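Local atomic coordinates of fumarate lyase (Mesorhizobium sp., PDB entry 3C8T), a protein that belongs to the fumarate lyase (fumarase/aspartase) superfamily, whose members are largely helical and typically assemble as tetramers around a central helical bundle. Residues D14-E19 with S124-S129; L240-L245 with A330-I335; E128-A133 with Y337-M342. One frame throughout, in Å; residues are numbered along the deposited sequence.

From the N terminus, contact 1 comes first. It closes a loop of mostly helical residues by bringing the start of helix 15-20 to the long helix 104-140. Contact 3 opens on the same helix, sharing Glu128 and Ser129 with contact 1, and closes only at 337-342 on helix 315-344. Contact 2 opens and closes within that long span, joining helix 229-255 to an earlier part of helix 315-344. Helix 315-344 therefore meets both helix 104-140 and helix 229-255. The contacts also touch one another. Asp14 bonds to Ser333, Arg126 forms a salt bridge with Glu340, and Leu245 packs on Ala339. Contact 1 ties the N-terminal segment to the bundle; contacts 2 and 3 join helices within it.

Contact 1 of 3, residues D14-E19 with S124-S129; sequences DDKMRE and SRRIES
Asp14 and Arg126 face each other with their backbones well apart, their CA atoms 11.2 Å from each other, so the gap is spanned mainly by the long arginine side chain. This joins the N-terminal end of helix 15-20 to helix 104-140 of the bundle. The link is a buried salt bridge. Arg126 NH2 donates to Asp14 OD2 over 2.7 Å with an N-H...O angle of 158°. The oxygen lies at the edge of the guanidinium, close to its plane. The guanidinium nitrogen, in contrast, meets that oxygen from above the carboxylate plane, and the two flat groups are turned 64° apart. A second, weak bond runs from Arg126 NE to the same OD2 over 3.4 Å. Ser333 of helix 315-344 sits beside this pair. Its OG hydrogen-bonds to both Asp14 OD2 and Arg126 NE, so the serine links the two partners. Asp14 is also the N-cap of helix 15-20: its OD1 accepts a weak capping bond from Lys16 N at 3.0 Å. The carboxylate thus serves two structural elements, one oxygen for each. Lys16 lies on the exposed side of the bridge. Its aliphatic chain runs at about a right angle to Arg125, with CD at the guanidinium edge, 4.0 Å from Arg125 NH2.

Contact 2 of 3, residues L240-L245 with A330-I335; sequences LVSGSL and AVASGI
Ile335, Leu245 and Ser242 carry most of this buried contact between helix 229-255 and helix 315-344. The axes of the two short segments run roughly parallel, crossing at 32° with a closest approach of 10.2 Å. The backbones come nearest at Ser242 and Ala332, whose CA atoms are 6.4 Å apart. Ile335 contributes the most surface. Its CG1 sits between the backbone N and the carbonyl carbon (chi1 69°), and from there CD1 extends toward the other helix. The CB of Leu245 is directed at segment 330-335, and the side chain crosses Ile335 at a slant. Its CD1 methyl touches Ile335 CG1 at 3.7 Å and also comes within 3.9 Å of the Ile335 carbonyl carbon C. The tip of the isoleucine, one bond further on, reaches Ser242. There the CD1 methyl of Ile335 lies 3.7 Å from Ser242 OG and 3.9 Å from Ser242 CB. The hydroxyl makes no hydrogen bond to residues 330-335. It bonds back to the Leu238 carbonyl in its own helix, so it meets its neighbours as a packing atom. The methyl of Ala332 lies on the same hydroxyl, with CB 4.1 Å from OG. Helix 284-306 closes in through Val296 and Ala293 on Ser242 and Ile289 on Leu245. On helix 229-255, Leu240 and Ser244 pack on Gln236 and Met307 of the second subunit. Side-by-side packing of helices within the chain, with one of them also touching a second subunit, is consistent with the central helical bundle of the fumarase/aspartase superfamily.

Contact 3 of 3, residues E128-A133 with Y337-M342; sequences ESVRKA and YQAEFM
Glu340 lies across Ser129 and Val130, joining helices 104-140 and 315-344 of the helical bundle. The short segments run in the same general direction, crossing at 25°, and their axes approach to 8.8 Å. The backbones are closest at Val130 and Glu340, with 5.1 Å between their CA atoms. Glu340 has the most surface buried. CG is anti to the carbonyl carbon (chi1 -75°), and the chain is extended beyond it, which carries the carboxylate over to Ser129. There Glu340 OE1 lies 3.0 Å from Ser129 OG and is also tight against Ser129 CB. A water bridges the same two polar atoms. It donates to Glu340 OE1 at 2.7 Å and is hydrogen-bonded to Ser129 OG at 2.8 Å. The aliphatic part of the glutamate does the apolar work. Its CG packs at 4.0 Å on Val130 CG2, the two side chains crossing at about a right angle. The same Val130 methyl reaches Ala339, with CG2 4.2 Å from the alanine CB. Ala339 is buried; its methyl also meets Leu245 of helix 229-255 and Ile289 of helix 284-306. The second shell steadies the carboxylate. NH1 of Arg126, about one turn before Val130 on helix 104-140, forms a salt bridge with Glu340 OE2, which probably offsets the negative charge and restrains the carboxylate. The two oxygens of Glu340 thus divide the work, OE2 taking Arg126 NH1 while OE1 holds the water.

Contact 1 of 3, residues D14-E19 with S124-S129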
loop_
_atom_site.group_PDB
_atom_site.type_symbol
_atom_site.label_atom_id
_atom_site.label_comp_id
_atom_site.label_asym_id
_atom_site.label_seq_id
_atom_site.Cartn_x
_atom_site.Cartn_y
_atom_site.Cartn_z
ATOM N N ASP A 14 3.817 20.232 -8.489
ATOM C CA ASP A 14 3.500 21.414 -9.320
ATOM C C ASP A 14 3.219 22.619 -8.418
ATOM O O ASP A 14 2.349 22.564 -7.555
ATOM C CB ASP A 14 2.313 21.118 -10.251
ATOM C CG ASP A 14 1.891 22.330 -11.120
ATOM O OD1 ASP A 14 2.590 23.372 -11.120
ATOM O OD2 ASP A 14 0.832 22.231 -11.795
ATOM N N ASP A 15 3.991 23.689 -8.613
ATOM C CA ASP A 15 3.850 24.938 -7.844
ATOM C C ASP A 15 2.484 25.618 -8.006
ATOM O O ASP A 15 1.938 26.128 -7.027
ATOM C CB ASP A 15 4.971 25.916 -8.217
ATOM C CG ASP A 15 6.291 25.562 -7.553
ATOM O OD1 ASP A 15 6.374 24.521 -6.858
ATOM O OD2 ASP A 15 7.248 26.353 -7.706
ATOM N N LYS A 16 1.942 25.618 -9.219
ATOM C CA LYS A 16 0.575 26.098 -9.454
ATOM C C LYS A 16 -0.471 25.329 -8.639
ATOM O O LYS A 16 -1.424 25.909 -8.084
ATOM C CB LYS A 16 0.235 25.978 -10.919
ATOM C CG LYS A 16 0.975 26.958 -11.785
ATOM C CD LYS A 16 0.449 26.848 -13.200
ATOM C CE LYS A 16 1.055 27.929 -14.097
ATOM N NZ LYS A 16 2.520 27.678 -14.319
ATOM N N MET A 17 -0.254 24.028 -8.527
ATOM C CA MET A 17 -1.140 23.168 -7.789
ATOM C C MET A 17 -0.905 23.336 -6.284
ATOM O O MET A 17 -1.839 23.310 -5.511
ATOM C CB MET A 17 -0.996 21.732 -8.310
ATOM C CG MET A 17 -2.166 20.847 -8.063
ATOM S SD MET A 17 -3.739 21.323 -8.725
ATOM C CE MET A 17 -3.837 20.275 -10.190
ATOM N N ARG A 18 0.328 23.602 -5.880
ATOM C CA ARG A 18 0.592 24.072 -4.519
ATOM C C ARG A 18 -0.016 25.464 -4.166
ATOM O O ARG A 18 -0.478 25.671 -3.032
ATOM C CB ARG A 18 2.096 24.048 -4.220
ATOM C CG ARG A 18 2.671 22.630 -4.230
ATOM C CD ARG A 18 4.196 22.627 -4.284
ATOM N NE ARG A 18 4.798 23.026 -3.011
ATOM C CZ ARG A 18 5.686 24.009 -2.876
ATOM N NH1 ARG A 18 6.103 24.691 -3.946
ATOM N NH2 ARG A 18 6.172 24.309 -1.675
ATOM N N GLU A 19 -0.019 26.411 -5.100
ATOM C CA GLU A 19 -0.658 27.703 -4.820
ATOM C C GLU A 19 -2.151 27.498 -4.627
ATOM O O GLU A 19 -2.731 27.986 -3.670
ATOM C CB GLU A 19 -0.390 28.758 -5.900
ATOM C CG GLU A 19 -0.917 30.163 -5.457
ATOM C CD GLU A 19 -0.511 31.314 -6.393
ATOM O OE1 GLU A 19 0.529 31.971 -6.125
ATOM O OE2 GLU A 19 -1.231 31.559 -7.402
ATOM N N SER A 124 -6.941 18.504 -16.374
ATOM C CA SER A 124 -7.472 18.316 -17.711
ATOM C C SER A 124 -6.584 18.969 -18.786
ATOM O O SER A 124 -6.304 18.373 -19.834
ATOM C CB SER A 124 -8.906 18.854 -17.761
ATOM O OG SER A 124 -9.396 18.831 -19.083
ATOM N N ARG A 125 -6.146 20.199 -18.507
ATOM C CA ARG A 125 -5.247 20.978 -19.345
ATOM C C ARG A 125 -3.916 20.210 -19.584
ATOM O O ARG A 125 -3.398 20.160 -20.692
ATOM C CB ARG A 125 -4.972 22.269 -18.563
ATOM C CG ARG A 125 -4.809 23.492 -19.316
ATOM C CD ARG A 125 -3.378 23.984 -19.150
ATOM N NE ARG A 125 -3.043 24.743 -17.938
ATOM C CZ ARG A 125 -1.776 24.847 -17.527
ATOM N NH1 ARG A 125 -0.827 24.253 -18.237
ATOM N NH2 ARG A 125 -1.433 25.551 -16.461
ATOM N N ARG A 126 -3.361 19.607 -18.542
ATOM C CA ARG A 126 -2.105 18.868 -18.691
ATOM C C ARG A 126 -2.307 17.542 -19.461
ATOM O O ARG A 126 -1.464 17.139 -20.281
ATOM C CB ARG A 126 -1.429 18.638 -17.340
ATOM C CG ARG A 126 -1.274 19.883 -16.483
ATOM C CD ARG A 126 0.030 19.763 -15.752
ATOM N NE ARG A 126 0.342 20.890 -14.893
ATOM C CZ ARG A 126 0.994 21.986 -15.281
ATOM N NH1 ARG A 126 1.374 22.141 -16.536
ATOM N NH2 ARG A 126 1.217 22.947 -14.406
ATOM N N ILE A 127 -3.422 16.887 -19.224
ATOM C CA ILE A 127 -3.772 15.677 -19.979
ATOM C C ILE A 127 -3.960 16.008 -21.483
ATOM O O ILE A 127 -3.492 15.280 -22.352
ATOM C CB ILE A 127 -5.023 14.981 -19.378
ATOM C CG1 ILE A 127 -4.706 14.308 -18.017
ATOM C CG2 ILE A 127 -5.655 13.997 -20.413
ATOM C CD1 ILE A 127 -5.951 13.500 -17.405
ATOM N N GLU A 128 -4.608 17.135 -21.797
ATOM C CA GLU A 128 -4.709 17.596 -23.191
ATOM C C GLU A 128 -3.350 17.942 -23.861
ATOM O O GLU A 128 -3.146 17.564 -25.007
ATOM C CB GLU A 128 -5.713 18.755 -23.322
ATOM C CG GLU A 128 -7.132 18.365 -22.826
ATOM C CD GLU A 128 -7.676 17.063 -23.482
ATOM O OE1 GLU A 128 -7.748 15.998 -22.824
ATOM O OE2 GLU A 128 -8.020 17.112 -24.679
ATOM N N SER A 129 -2.432 18.632 -23.172
ATOM C CA SER A 129 -1.075 18.780 -23.707
ATOM C C SER A 129 -0.358 17.456 -23.890
ATOM O O SER A 129 0.350 17.291 -24.880
ATOM C CB SER A 129 -0.177 19.669 -22.837
ATOM O OG SER A 129 -0.836 20.861 -22.526
#

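Contact 2 of 3, residues L240-L245 with A330-I335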
loop_
_atom_site.group_PDB
_atom_site.type_symbol
_atom_site.label_atom_id
_atom_site.label_comp_id
_atom_site.label_asym_id
_atom_site.label_seq_id
_atom_site.Cartn_x
_atom_site.Cartn_y
_atom_site.Cartn_z
ATOM N N LEU A 240 -4.331 6.520 -11.447
ATOM C CA LEU A 240 -4.422 5.751 -12.705
ATOM C C LEU A 240 -3.671 6.463 -13.832
ATOM O O LEU A 240 -2.911 5.831 -14.578
ATOM C CB LEU A 240 -5.899 5.554 -13.087
ATOM C CG LEU A 240 -6.272 4.460 -14.095
ATOM C CD1 LEU A 240 -6.271 3.086 -13.393
ATOM C CD2 LEU A 240 -7.667 4.748 -14.654
ATOM N N VAL A 241 -3.883 7.781 -13.955
ATOM C CA VAL A 241 -3.118 8.603 -14.894
ATOM C C VAL A 241 -1.603 8.480 -14.645
ATOM O O VAL A 241 -0.827 8.341 -15.593
ATOM C CB VAL A 241 -3.542 10.072 -14.810
ATOM C CG1 VAL A 241 -2.697 10.958 -15.733
ATOM C CG2 VAL A 241 -5.011 10.210 -15.132
ATOM N N SER A 242 -1.196 8.521 -13.371
ATOM C CA SER A 242 0.210 8.431 -12.965
ATOM C C SER A 242 0.792 7.096 -13.406
ATOM O O SER A 242 1.926 7.033 -13.874
ATOM C CB SER A 242 0.340 8.589 -11.447
ATOM O OG SER A 242 -0.199 9.875 -11.070
ATOM N N GLY A 243 0.011 6.040 -13.272
ATOM C CA GLY A 243 0.423 4.735 -13.757
ATOM C C GLY A 243 0.718 4.721 -15.226
ATOM O O GLY A 243 1.691 4.102 -15.626
ATOM N N SER A 244 -0.121 5.384 -16.029
ATOM C CA SER A 244 0.105 5.471 -17.474
ATOM C C SER A 244 1.330 6.305 -17.792
ATOM O O SER A 244 2.046 5.981 -18.716
ATOM C CB SER A 244 -1.118 6.026 -18.227
ATOM O OG SER A 244 -2.260 5.193 -18.035
ATOM N N LEU A 245 1.567 7.378 -17.044
ATOM C CA LEU A 245 2.854 8.097 -17.143
ATOM C C LEU A 245 4.048 7.202 -16.780
ATOM O O LEU A 245 5.056 7.187 -17.492
ATOM C CB LEU A 245 2.841 9.332 -16.283
ATOM C CG LEU A 245 1.863 10.407 -16.727
ATOM C CD1 LEU A 245 1.827 11.473 -15.664
ATOM C CD2 LEU A 245 2.291 10.999 -18.103
ATOM N N ALA A 330 -0.980 17.873 -6.365
ATOM C CA ALA A 330 0.274 18.543 -6.618
ATOM C C ALA A 330 1.265 17.652 -7.367
ATOM O O ALA A 330 1.880 18.082 -8.359
ATOM C CB ALA A 330 0.888 19.015 -5.294
ATOM N N VAL A 331 1.450 16.429 -6.867
ATOM C CA VAL A 331 2.357 15.458 -7.474
ATOM C C VAL A 331 1.836 14.977 -8.849
ATOM O O VAL A 331 2.596 14.928 -9.823
ATOM C CB VAL A 331 2.573 14.255 -6.543
ATOM C CG1 VAL A 331 3.424 13.175 -7.257
ATOM C CG2 VAL A 331 3.204 14.698 -5.209
ATOM N N ALA A 332 0.551 14.642 -8.951
ATOM C CA ALA A 332 0.070 14.224 -10.265
ATOM C C ALA A 332 0.199 15.317 -11.334
ATOM O O ALA A 332 0.508 15.033 -12.478
ATOM C CB ALA A 332 -1.390 13.687 -10.196
ATOM N N SER A 333 -0.046 16.561 -10.942
ATOM C CA SER A 333 0.144 17.709 -11.799
ATOM C C SER A 333 1.592 17.915 -12.206
ATOM O O SER A 333 1.874 18.274 -13.353
ATOM C CB SER A 333 -0.374 18.982 -11.096
ATOM O OG SER A 333 -0.594 20.050 -12.022
ATOM N N GLY A 334 2.517 17.722 -11.270
ATOM C CA GLY A 334 3.935 17.911 -11.575
ATOM C C GLY A 334 4.493 16.876 -12.513
ATOM O O GLY A 334 5.259 17.206 -13.419
ATOM N N ILE A 335 4.133 15.614 -12.311
ATOM C CA ILE A 335 4.572 14.551 -13.257
ATOM C C ILE A 335 3.883 14.638 -14.640
ATOM O O ILE A 335 4.528 14.354 -15.674
ATOM C CB ILE A 335 4.563 13.089 -12.632
ATOM C CG1 ILE A 335 3.151 12.577 -12.372
ATOM C CG2 ILE A 335 5.378 13.051 -11.339
ATOM C CD1 ILE A 335 3.157 11.226 -11.724
#

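Contact 3 of 3, residues E128-A133 with Y337-M342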
loop_
_atom_site.group_PDB
_atom_site.type_symbol
_atom_site.label_atom_id
_atom_site.label_comp_id
_atom_site.label_asym_id
_atom_site.label_seq_id
_atom_site.Cartn_x
_atom_site.Cartn_y
_atom_site.Cartn_z
ATOM N N GLU A 128 -4.608 17.135 -21.797
ATOM C CA GLU A 128 -4.709 17.596 -23.191
ATOM C C GLU A 128 -3.350 17.942 -23.861
ATOM O O GLU A 128 -3.146 17.564 -25.007
ATOM C CB GLU A 128 -5.713 18.755 -23.322
ATOM C CG GLU A 128 -7.132 18.365 -22.826
ATOM C CD GLU A 128 -7.676 17.063 -23.482
ATOM O OE1 GLU A 128 -7.748 15.998 -22.824
ATOM O OE2 GLU A 128 -8.020 17.112 -24.679
ATOM N N SER A 129 -2.432 18.632 -23.172
ATOM C CA SER A 129 -1.075 18.780 -23.707
ATOM C C SER A 129 -0.358 17.456 -23.890
ATOM O O SER A 129 0.350 17.291 -24.880
ATOM C CB SER A 129 -0.177 19.669 -22.837
ATOM O OG SER A 129 -0.836 20.861 -22.526
ATOM N N VAL A 130 -0.488 16.541 -22.923
ATOM C CA VAL A 130 0.108 15.192 -23.055
ATOM C C VAL A 130 -0.380 14.506 -24.358
ATOM O O VAL A 130 0.448 14.044 -25.172
ATOM C CB VAL A 130 -0.028 14.287 -21.757
ATOM C CG1 VAL A 130 0.425 12.827 -22.021
ATOM C CG2 VAL A 130 0.833 14.855 -20.660
ATOM N N ARG A 131 -1.707 14.474 -24.546
ATOM C CA ARG A 131 -2.320 13.885 -25.746
ATOM C C ARG A 131 -1.790 14.565 -27.023
ATOM O O ARG A 131 -1.425 13.871 -27.979
ATOM C CB ARG A 131 -3.853 13.948 -25.687
ATOM C CG ARG A 131 -4.438 13.156 -24.540
ATOM C CD ARG A 131 -5.892 13.504 -24.286
ATOM N NE ARG A 131 -6.754 12.890 -25.287
ATOM C CZ ARG A 131 -7.971 13.333 -25.610
ATOM N NH1 ARG A 131 -8.474 14.418 -25.009
ATOM N NH2 ARG A 131 -8.692 12.686 -26.531
ATOM N N LYS A 132 -1.721 15.899 -27.030
ATOM C CA LYS A 132 -1.150 16.619 -28.185
ATOM C C LYS A 132 0.283 16.207 -28.533
ATOM O O LYS A 132 0.584 15.920 -29.703
ATOM C CB LYS A 132 -1.231 18.135 -27.999
ATOM C CG LYS A 132 -2.548 18.702 -28.486
ATOM C CD LYS A 132 -2.744 20.193 -28.107
ATOM C CE LYS A 132 -3.997 20.389 -27.202
ATOM N NZ LYS A 132 -4.630 21.749 -27.449
ATOM N N ALA A 133 1.175 16.186 -27.544
ATOM C CA ALA A 133 2.551 15.797 -27.814
ATOM C C ALA A 133 2.666 14.322 -28.235
ATOM O O ALA A 133 3.514 13.977 -29.053
ATOM C CB ALA A 133 3.453 16.126 -26.619
ATOM N N TYR A 337 3.211 17.542 -15.886
ATOM C CA TYR A 337 4.002 18.620 -16.485
ATOM C C TYR A 337 5.370 18.116 -17.001
ATOM O O TYR A 337 5.840 18.516 -18.086
ATOM C CB TYR A 337 4.167 19.872 -15.576
ATOM C CG TYR A 337 5.170 20.786 -16.236
ATOM C CD1 TYR A 337 6.503 20.819 -15.798
ATOM C CD2 TYR A 337 4.822 21.511 -17.404
ATOM C CE1 TYR A 337 7.469 21.592 -16.473
ATOM C CE2 TYR A 337 5.768 22.294 -18.073
ATOM C CZ TYR A 337 7.082 22.324 -17.611
ATOM O OH TYR A 337 8.028 23.060 -18.275
ATOM N N GLN A 338 6.008 17.246 -16.230
ATOM C CA GLN A 338 7.273 16.620 -16.663
ATOM C C GLN A 338 7.080 15.842 -17.962
ATOM O O GLN A 338 7.909 15.937 -18.855
ATOM C CB GLN A 338 7.852 15.706 -15.582
ATOM C CG GLN A 338 8.419 16.442 -14.385
ATOM C CD GLN A 338 9.459 17.486 -14.799
ATOM O OE1 GLN A 338 10.327 17.209 -15.609
ATOM N NE2 GLN A 338 9.351 18.683 -14.260
ATOM N N ALA A 339 5.960 15.121 -18.077
ATOM C CA ALA A 339 5.616 14.388 -19.326
ATOM C C ALA A 339 5.330 15.302 -20.520
ATOM O O ALA A 339 5.813 15.016 -21.618
ATOM C CB ALA A 339 4.484 13.438 -19.108
ATOM N N GLU A 340 4.552 16.372 -20.314
ATOM C CA GLU A 340 4.339 17.428 -21.351
ATOM C C GLU A 340 5.694 17.916 -21.937
ATOM O O GLU A 340 5.876 18.013 -23.129
ATOM C CB GLU A 340 3.644 18.691 -20.776
ATOM C CG GLU A 340 2.162 18.644 -20.468
ATOM C CD GLU A 340 1.673 19.960 -19.836
ATOM O OE1 GLU A 340 1.483 20.948 -20.588
ATOM O OE2 GLU A 340 1.468 20.016 -18.598
ATOM N N PHE A 341 6.607 18.259 -21.043
ATOM C CA PHE A 341 7.897 18.788 -21.403
ATOM C C PHE A 341 8.753 17.762 -22.142
ATOM O O PHE A 341 9.302 18.064 -23.194
ATOM C CB PHE A 341 8.612 19.241 -20.131
ATOM C CG PHE A 341 10.025 19.677 -20.361
ATOM C CD1 PHE A 341 10.292 20.942 -20.904
ATOM C CD2 PHE A 341 11.080 18.852 -20.019
ATOM C CE1 PHE A 341 11.610 21.358 -21.136
ATOM C CE2 PHE A 341 12.399 19.263 -20.245
ATOM C CZ PHE A 341 12.659 20.519 -20.812
ATOM N N MET A 342 8.839 16.547 -21.590
ATOM C CA MET A 342 9.677 15.497 -22.121
ATOM C C MET A 342 9.194 15.033 -23.487
ATOM O O MET A 342 10.001 14.897 -24.409
ATOM C CB MET A 342 9.809 14.328 -21.131
ATOM C CG MET A 342 10.411 13.001 -21.710
ATOM S SD MET A 342 10.506 11.719 -20.450
ATOM C CE MET A 342 8.786 11.092 -20.401
HETATM O O HOH W 1 -0.832 22.153 -20.002
#